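PDB 5DNL: imidazoleglycerol-phosphate dehydratase from Pyrococcus furiosus, which catalyses the dehydration of imidazoleglycerol phosphate to imidazoleacetol phosphate, the sixth step of histidine biosynthesis. Local coordinates for residues R67-N79 with V89-A101. Residues are numbered along the deposited sequence; the frame is centred on the assembly and turned at random.
Sequences RENLPEKFTRFGN and VLVSVDISNRPYA. With 5DL ([(2S)-2-hydroxy-3-(1H-1,2,4-triazol-1-yl)propyl]phosphonic acid), chain I.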
# COMPACT_ATOMS: atom_id res chain seq x y z
N ARG A 67 -16.51 -45.26 -23.70
CA ARG A 67 -15.36 -45.77 -24.42
C ARG A 67 -15.70 -47.07 -25.17
O ARG A 67 -15.38 -47.20 -26.35
CB ARG A 67 -14.17 -45.94 -23.48
CG ARG A 67 -12.98 -46.69 -24.04
CD ARG A 67 -12.39 -46.07 -25.27
NE ARG A 67 -11.70 -44.82 -24.97
CZ ARG A 67 -10.86 -44.20 -25.80
NH1 ARG A 67 -10.25 -43.09 -25.40
NH2 ARG A 67 -10.63 -44.66 -27.02
N GLU A 68 -16.37 -47.99 -24.48
CA GLU A 68 -16.80 -49.25 -25.09
C GLU A 68 -17.72 -49.00 -26.29
O GLU A 68 -17.62 -49.73 -27.27
CB GLU A 68 -17.49 -50.12 -24.05
CG GLU A 68 -17.95 -51.48 -24.54
CD GLU A 68 -18.68 -52.24 -23.46
OE1 GLU A 68 -19.72 -51.74 -22.99
OE2 GLU A 68 -18.21 -53.32 -23.07
N ASN A 69 -18.55 -47.97 -26.22
CA ASN A 69 -19.53 -47.65 -27.26
C ASN A 69 -18.94 -46.89 -28.46
O ASN A 69 -19.63 -46.73 -29.47
CB ASN A 69 -20.67 -46.84 -26.60
CG ASN A 69 -21.93 -46.78 -27.43
OD1 ASN A 69 -22.37 -45.70 -27.84
ND2 ASN A 69 -22.55 -47.93 -27.65
N LEU A 70 -17.68 -46.42 -28.38
CA LEU A 70 -17.14 -45.58 -29.43
C LEU A 70 -16.99 -46.40 -30.70
O LEU A 70 -16.56 -47.54 -30.62
CB LEU A 70 -15.74 -45.04 -29.09
CG LEU A 70 -15.62 -43.88 -28.13
CD1 LEU A 70 -14.15 -43.60 -27.83
CD2 LEU A 70 -16.28 -42.65 -28.74
N PRO A 71 -17.28 -45.79 -31.85
CA PRO A 71 -16.84 -46.44 -33.09
C PRO A 71 -15.32 -46.49 -33.21
O PRO A 71 -14.60 -45.80 -32.49
CB PRO A 71 -17.45 -45.58 -34.19
CG PRO A 71 -17.78 -44.28 -33.57
CD PRO A 71 -17.95 -44.50 -32.10
N GLU A 72 -14.82 -47.29 -34.14
CA GLU A 72 -13.39 -47.42 -34.34
C GLU A 72 -12.76 -46.06 -34.64
O GLU A 72 -11.73 -45.71 -34.07
CB GLU A 72 -13.12 -48.39 -35.50
CG GLU A 72 -11.65 -48.70 -35.77
CD GLU A 72 -11.48 -49.52 -37.02
OE1 GLU A 72 -10.77 -49.07 -37.94
OE2 GLU A 72 -12.09 -50.61 -37.10
N LYS A 73 -13.39 -45.32 -35.53
CA LYS A 73 -12.95 -43.99 -35.92
C LYS A 73 -14.01 -43.02 -35.42
O LYS A 73 -15.17 -43.11 -35.82
CB LYS A 73 -12.82 -43.88 -37.43
CG LYS A 73 -11.78 -44.84 -37.98
CD LYS A 73 -11.74 -44.81 -39.50
CE LYS A 73 -10.91 -45.96 -40.04
NZ LYS A 73 -10.70 -45.83 -41.50
N PHE A 74 -13.60 -42.07 -34.58
CA PHE A 74 -14.54 -41.15 -33.95
C PHE A 74 -14.03 -39.72 -34.06
O PHE A 74 -12.82 -39.49 -34.24
CB PHE A 74 -14.79 -41.53 -32.49
CG PHE A 74 -13.55 -41.77 -31.70
CD1 PHE A 74 -12.92 -40.72 -31.04
CD2 PHE A 74 -12.98 -43.03 -31.62
CE1 PHE A 74 -11.75 -40.94 -30.34
CE2 PHE A 74 -11.81 -43.26 -30.91
CZ PHE A 74 -11.19 -42.20 -30.27
N THR A 75 -14.96 -38.77 -33.93
CA THR A 75 -14.74 -37.35 -34.20
C THR A 75 -13.73 -36.73 -33.21
O THR A 75 -13.01 -35.80 -33.59
CB THR A 75 -16.11 -36.63 -34.18
OG1 THR A 75 -16.89 -37.11 -35.31
CG2 THR A 75 -15.99 -35.12 -34.29
N ARG A 76 -13.67 -37.27 -31.99
CA ARG A 76 -12.62 -37.00 -30.97
C ARG A 76 -12.87 -35.70 -30.19
O ARG A 76 -12.78 -35.69 -28.96
CB ARG A 76 -11.20 -37.02 -31.55
CG ARG A 76 -10.12 -36.71 -30.54
CD ARG A 76 -8.75 -36.71 -31.16
NE ARG A 76 -7.79 -36.18 -30.20
CZ ARG A 76 -6.51 -35.87 -30.46
NH1 ARG A 76 -5.97 -36.09 -31.66
NH2 ARG A 76 -5.77 -35.36 -29.49
N PHE A 77 -13.12 -34.61 -30.91
CA PHE A 77 -13.30 -33.30 -30.32
C PHE A 77 -14.76 -32.90 -30.26
O PHE A 77 -15.51 -33.11 -31.22
CB PHE A 77 -12.54 -32.28 -31.13
CG PHE A 77 -11.06 -32.49 -31.12
CD1 PHE A 77 -10.31 -32.00 -30.07
CD2 PHE A 77 -10.41 -33.18 -32.14
CE1 PHE A 77 -8.94 -32.19 -30.03
CE2 PHE A 77 -9.04 -33.37 -32.09
CZ PHE A 77 -8.30 -32.86 -31.04
N GLY A 78 -15.18 -32.28 -29.16
CA GLY A 78 -16.47 -31.68 -29.05
C GLY A 78 -16.48 -30.61 -27.99
O GLY A 78 -15.82 -30.74 -26.96
N ASN A 79 -17.19 -29.52 -28.27
CA ASN A 79 -17.34 -28.40 -27.33
C ASN A 79 -18.79 -28.05 -27.12
O ASN A 79 -19.64 -28.34 -27.97
CB ASN A 79 -16.64 -27.15 -27.83
CG ASN A 79 -15.17 -27.34 -28.09
OD1 ASN A 79 -14.42 -27.81 -27.21
ND2 ASN A 79 -14.73 -26.95 -29.27
N VAL A 89 -21.24 -21.65 -19.11
CA VAL A 89 -20.17 -22.61 -18.86
C VAL A 89 -19.68 -23.19 -20.18
O VAL A 89 -20.48 -23.69 -20.97
CB VAL A 89 -20.64 -23.72 -17.92
CG1 VAL A 89 -19.53 -24.74 -17.68
CG2 VAL A 89 -21.13 -23.17 -16.60
N LEU A 90 -18.37 -23.12 -20.39
CA LEU A 90 -17.72 -23.74 -21.53
C LEU A 90 -17.25 -25.14 -21.14
O LEU A 90 -16.62 -25.33 -20.09
CB LEU A 90 -16.53 -22.89 -21.98
CG LEU A 90 -15.55 -23.54 -22.97
CD1 LEU A 90 -16.17 -23.91 -24.31
CD2 LEU A 90 -14.37 -22.61 -23.17
N VAL A 91 -17.58 -26.13 -21.97
CA VAL A 91 -17.15 -27.50 -21.80
C VAL A 91 -16.42 -27.91 -23.07
O VAL A 91 -16.95 -27.75 -24.17
CB VAL A 91 -18.32 -28.46 -21.53
CG1 VAL A 91 -17.79 -29.90 -21.41
CG2 VAL A 91 -19.03 -28.04 -20.28
N SER A 92 -15.19 -28.38 -22.91
CA SER A 92 -14.39 -28.79 -24.07
C SER A 92 -13.81 -30.16 -23.82
O SER A 92 -13.18 -30.39 -22.77
CB SER A 92 -13.27 -27.76 -24.30
OG SER A 92 -12.46 -28.10 -25.44
N VAL A 93 -14.02 -31.08 -24.78
CA VAL A 93 -13.61 -32.46 -24.65
C VAL A 93 -12.71 -32.85 -25.81
O VAL A 93 -12.98 -32.50 -26.96
CB VAL A 93 -14.84 -33.40 -24.61
CG1 VAL A 93 -14.44 -34.88 -24.67
CG2 VAL A 93 -15.69 -33.13 -23.38
N ASP A 94 -11.64 -33.58 -25.50
CA ASP A 94 -10.80 -34.24 -26.50
C ASP A 94 -10.65 -35.69 -26.04
O ASP A 94 -10.01 -35.94 -25.00
CB ASP A 94 -9.46 -33.50 -26.61
CG ASP A 94 -8.42 -34.24 -27.39
OD1 ASP A 94 -8.73 -35.32 -27.92
OD2 ASP A 94 -7.27 -33.75 -27.46
N ILE A 95 -11.20 -36.65 -26.80
CA ILE A 95 -11.06 -38.06 -26.49
C ILE A 95 -9.67 -38.48 -26.98
O ILE A 95 -9.48 -39.10 -28.03
CB ILE A 95 -12.22 -38.91 -27.07
CG1 ILE A 95 -13.57 -38.33 -26.64
CG2 ILE A 95 -12.09 -40.35 -26.61
CD1 ILE A 95 -14.78 -39.06 -27.18
N SER A 96 -8.69 -38.09 -26.17
CA SER A 96 -7.28 -38.05 -26.53
C SER A 96 -6.47 -39.27 -26.10
O SER A 96 -5.31 -39.39 -26.49
CB SER A 96 -6.66 -36.87 -25.78
OG SER A 96 -6.90 -37.04 -24.38
N ASN A 97 -7.05 -40.13 -25.26
CA ASN A 97 -6.32 -41.16 -24.55
C ASN A 97 -5.25 -40.59 -23.59
O ASN A 97 -4.28 -41.26 -23.23
CB ASN A 97 -5.70 -42.17 -25.52
CG ASN A 97 -5.40 -43.50 -24.86
OD1 ASN A 97 -6.07 -43.91 -23.92
ND2 ASN A 97 -4.36 -44.16 -25.34
N ARG A 98 -5.46 -39.35 -23.14
CA ARG A 98 -4.57 -38.69 -22.20
C ARG A 98 -5.42 -38.16 -21.04
O ARG A 98 -5.85 -37.01 -21.07
CB ARG A 98 -3.79 -37.53 -22.84
CG ARG A 98 -2.77 -37.95 -23.88
CD ARG A 98 -1.91 -36.77 -24.32
NE ARG A 98 -2.63 -35.77 -25.10
CZ ARG A 98 -2.59 -35.65 -26.43
NH1 ARG A 98 -1.84 -36.44 -27.19
NH2 ARG A 98 -3.28 -34.69 -27.01
N PRO A 99 -5.71 -39.00 -20.03
CA PRO A 99 -6.64 -38.53 -18.99
C PRO A 99 -6.19 -37.22 -18.33
O PRO A 99 -5.03 -37.09 -17.91
CB PRO A 99 -6.66 -39.65 -17.96
CG PRO A 99 -6.33 -40.86 -18.78
CD PRO A 99 -5.36 -40.42 -19.83
N TYR A 100 -7.12 -36.28 -18.28
CA TYR A 100 -6.88 -34.96 -17.70
C TYR A 100 -8.21 -34.28 -17.48
O TYR A 100 -9.06 -34.31 -18.37
CB TYR A 100 -6.09 -34.08 -18.67
CG TYR A 100 -5.80 -32.69 -18.16
CD1 TYR A 100 -4.78 -32.47 -17.26
CD2 TYR A 100 -6.55 -31.61 -18.59
CE1 TYR A 100 -4.51 -31.19 -16.78
CE2 TYR A 100 -6.27 -30.33 -18.14
CZ TYR A 100 -5.26 -30.14 -17.24
OH TYR A 100 -5.00 -28.85 -16.78
N ALA A 101 -8.36 -33.59 -16.36
CA ALA A 101 -9.52 -32.74 -16.12
C ALA A 101 -9.04 -31.44 -15.53
O ALA A 101 -8.14 -31.41 -14.70
CB ALA A 101 -10.50 -33.40 -15.19
N1 5DL I . 2.12 -32.69 -28.79
C3 5DL I . 0.77 -33.65 -27.24
N2 5DL I . 0.93 -33.32 -28.52
C8 5DL I . -0.82 -34.74 -31.61
C7 5DL I . 0.36 -34.54 -30.64
C6 5DL I . -0.05 -33.58 -29.55
C5 5DL I . 2.70 -32.65 -27.57
O10 5DL I . -1.88 -36.62 -30.01
P9 5DL I . -2.31 -35.49 -30.89
O11 5DL I . -3.16 -35.96 -32.06
O12 5DL I . -3.04 -34.40 -30.11
O13 5DL I . 1.49 -34.01 -31.34
N4 5DL I . 1.90 -33.23 -26.65
O HOH W 1 -8.65 -41.87 -27.52
O HOH W 2 -12.82 -29.89 -28.19
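The phosphonate oxygen O12 of 5DL is gripped by two guanidinium groups, accepting from Arg76 NH2 at 3.0 Å and from Arg98 NH2 at 3.1 Å. The two arginines divide the remaining oxygens, Arg76 NH1 bonding to O11 and Arg98 NH1 to O10, each presenting a pair of nitrogens to the anion. How a second shell positions an anion-binding arginine is seen in Asp94, which holds Arg76 side-on. Arg76 NE gives a short salt bridge of 2.6 Å to Asp94 OD1, nearly within the guanidinium plane, while NH2 turns a more bent bond to the syn lone pair of OD2; the two planes stand 41° apart. Arg76 runs alongside Asp94 because its chain is stretched from CG to NE and swung opposite the main-chain nitrogen (chi1 178°), and Phe77 CZ lies over one guanidinium face, toward its rim. A leucine in place of Arg76 would probably leave Asp94 without its positive mate and the phosphonate without one of its two-nitrogen clamps. The loops at this end of the antiparallel beta hairpin of strands 77-84 and 87-94 supply part of the phosphonate pocket, which Ser171 and Lys173 of the same chain and Lys153 of a second subunit help to complete. Gly78 and Val93 form a hydrogen-bonded pair, with Val93 N reaching Gly78 O at 2.8 Å. One pair farther into the hairpin, Ser92 OG donates to Asn79 OD1 at 2.7 Å, nearly along the C=O axis. Past the last strand pair, Ile95 N bonds almost straight to Arg76 O, and Ile95 CG2 packs against Phe74 CE1 at 3.8 Å and Leu70 CD1 at 4.0 Å, while a water accepts from Arg67 NH1 and donates to Ile95 O; Arg67 NE is hydrogen-bonded to Leu130 O.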